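PDB 3QNK: putative lipoprotein from Bacteroides fragilis, which probably binds glycans at the outer membrane as a SusD-like lipoprotein, helping to deliver them to a partner transporter. Local coordinates for the interface of chains A and B. Coordinates in Å, arbitrary orientation; residue numbers count along the deposited sequence, not the author numbering. Chains: chain A/B, Putative lipoprotein.

The interface of chains A and B. Residues chain A 142-143, 503, 507-508; chain B 54, 248, 250, 271.
B:Tyr250 inserts between A:Arg507 and A:Trp142 at the centre of this patch, part of a two-fold symmetric interface between copies of the SusD-like protein that may or may not form outside the crystal. A:Arg507, at the end of helix 502-507, lays its aliphatic stem over one face of the tyrosine ring, CG standing 3.5 Å from the ring centroid in a CH-pi contact. Its CG is anti to the backbone N (chi1 -155°), and bends at chi2 and chi3 bring the guanidinium nearly parallel to the ring, 11° between planes, with B:Tyr250 CB against the guanidinium face. From the other side of the tyrosine, A:Trp142 offers CB to ring carbon CE2 at 3.9 Å. The indole's six-membered ring in turn carries B:Asp248 on its face: CA of the aspartate lies 3.7 Å from that ring's centroid, and CB packs over CZ3 and CH2. This leaves the B:Asp248 carboxylate directed toward A:Arg507, where OD2 and NH1 form a long salt bridge of 3.9 Å, probably a modest electrostatic pull. At the phenol end of B:Tyr250, the hydroxyl OH meets the A:Glu143 methylene CG at 3.6 Å. One turn earlier in the helix, B:Tyr54 brings its ring edge to A:Asp503, whose CB lies in the ring plane while the carboxylate is turned 75° from it. There the B:Tyr54 hydroxyl OH donates a weak hydrogen bond to the A:Asp503 backbone O, 3.4 Å away.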
# COMPACT_ATOMS: atom_id res chain seq x y z
N TRP A 142 -10.56 6.01 -19.12
CA TRP A 142 -10.02 6.27 -17.80
C TRP A 142 -9.41 7.65 -17.67
O TRP A 142 -9.00 8.02 -16.57
CB TRP A 142 -9.02 5.20 -17.44
CG TRP A 142 -9.65 3.87 -17.19
CD1 TRP A 142 -10.22 3.03 -18.12
CD2 TRP A 142 -9.68 3.16 -15.94
NE1 TRP A 142 -10.66 1.88 -17.51
CE2 TRP A 142 -10.32 1.92 -16.18
CE3 TRP A 142 -9.21 3.45 -14.65
CZ2 TRP A 142 -10.50 0.97 -15.16
CZ3 TRP A 142 -9.46 2.54 -13.63
CH2 TRP A 142 -10.09 1.31 -13.89
N GLU A 143 -9.38 8.44 -18.76
CA GLU A 143 -8.88 9.81 -18.70
C GLU A 143 -10.04 10.68 -18.25
O GLU A 143 -10.78 11.25 -19.05
CB GLU A 143 -8.28 10.27 -20.04
CG GLU A 143 -6.91 9.68 -20.30
CD GLU A 143 -5.76 10.65 -20.54
OE1 GLU A 143 -6.02 11.82 -20.91
OE2 GLU A 143 -4.60 10.21 -20.39
N ASP A 503 2.97 10.57 -10.03
CA ASP A 503 2.78 9.45 -10.95
C ASP A 503 1.34 9.38 -11.46
O ASP A 503 1.12 8.94 -12.60
CB ASP A 503 3.21 8.12 -10.30
CG ASP A 503 4.74 7.92 -10.21
OD1 ASP A 503 5.49 8.81 -10.69
OD2 ASP A 503 5.17 6.86 -9.68
N ARG A 507 0.23 10.07 -15.62
CA ARG A 507 -0.60 8.98 -16.12
C ARG A 507 -1.74 9.50 -17.01
O ARG A 507 -2.16 8.79 -17.94
CB ARG A 507 -1.21 8.27 -14.90
CG ARG A 507 -1.61 6.84 -15.09
CD ARG A 507 -1.43 6.04 -13.81
NE ARG A 507 -2.60 6.07 -12.93
CZ ARG A 507 -2.88 5.13 -12.03
NH1 ARG A 507 -2.09 4.07 -11.89
NH2 ARG A 507 -3.97 5.23 -11.28
N SER A 508 -2.25 10.71 -16.71
CA SER A 508 -3.42 11.31 -17.35
C SER A 508 -3.17 12.73 -17.85
O SER A 508 -2.66 13.58 -17.10
CB SER A 508 -4.58 11.32 -16.36
OG SER A 508 -5.85 11.48 -16.97
N TYR B 54 9.22 7.81 -16.32
CA TYR B 54 9.25 7.38 -14.91
C TYR B 54 10.66 7.09 -14.40
O TYR B 54 10.81 6.37 -13.40
CB TYR B 54 8.36 6.14 -14.71
CG TYR B 54 6.88 6.44 -14.81
CD1 TYR B 54 6.16 6.85 -13.69
CD2 TYR B 54 6.21 6.34 -16.02
CE1 TYR B 54 4.80 7.17 -13.79
CE2 TYR B 54 4.84 6.62 -16.12
CZ TYR B 54 4.14 7.03 -15.00
OH TYR B 54 2.80 7.31 -15.09
N ASP B 248 -7.63 -1.64 -13.40
CA ASP B 248 -7.36 -0.44 -14.18
C ASP B 248 -6.51 -0.65 -15.39
O ASP B 248 -5.58 -1.45 -15.38
CB ASP B 248 -6.75 0.67 -13.31
CG ASP B 248 -5.56 0.33 -12.47
OD1 ASP B 248 -5.65 -0.62 -11.66
OD2 ASP B 248 -4.57 1.08 -12.54
N TYR B 250 -4.35 1.37 -16.44
CA TYR B 250 -3.04 1.90 -16.10
C TYR B 250 -2.15 0.82 -15.50
O TYR B 250 -0.93 1.00 -15.46
CB TYR B 250 -3.20 3.10 -15.16
CG TYR B 250 -3.87 4.29 -15.82
CD1 TYR B 250 -3.36 4.84 -17.00
CD2 TYR B 250 -5.00 4.89 -15.27
CE1 TYR B 250 -3.94 5.95 -17.60
CE2 TYR B 250 -5.60 6.01 -15.86
CZ TYR B 250 -5.06 6.54 -17.03
OH TYR B 250 -5.63 7.63 -17.66
N TRP B 271 0.65 1.34 -23.92
CA TRP B 271 1.68 2.17 -23.28
C TRP B 271 3.10 1.73 -23.67
O TRP B 271 4.07 2.30 -23.19
CB TRP B 271 1.54 2.18 -21.73
CG TRP B 271 0.17 2.52 -21.21
CD1 TRP B 271 -0.70 1.66 -20.59
CD2 TRP B 271 -0.50 3.78 -21.30
NE1 TRP B 271 -1.88 2.31 -20.30
CE2 TRP B 271 -1.79 3.61 -20.72
CE3 TRP B 271 -0.16 5.03 -21.84
CZ2 TRP B 271 -2.72 4.66 -20.65
CZ3 TRP B 271 -1.08 6.07 -21.76
CH2 TRP B 271 -2.33 5.89 -21.16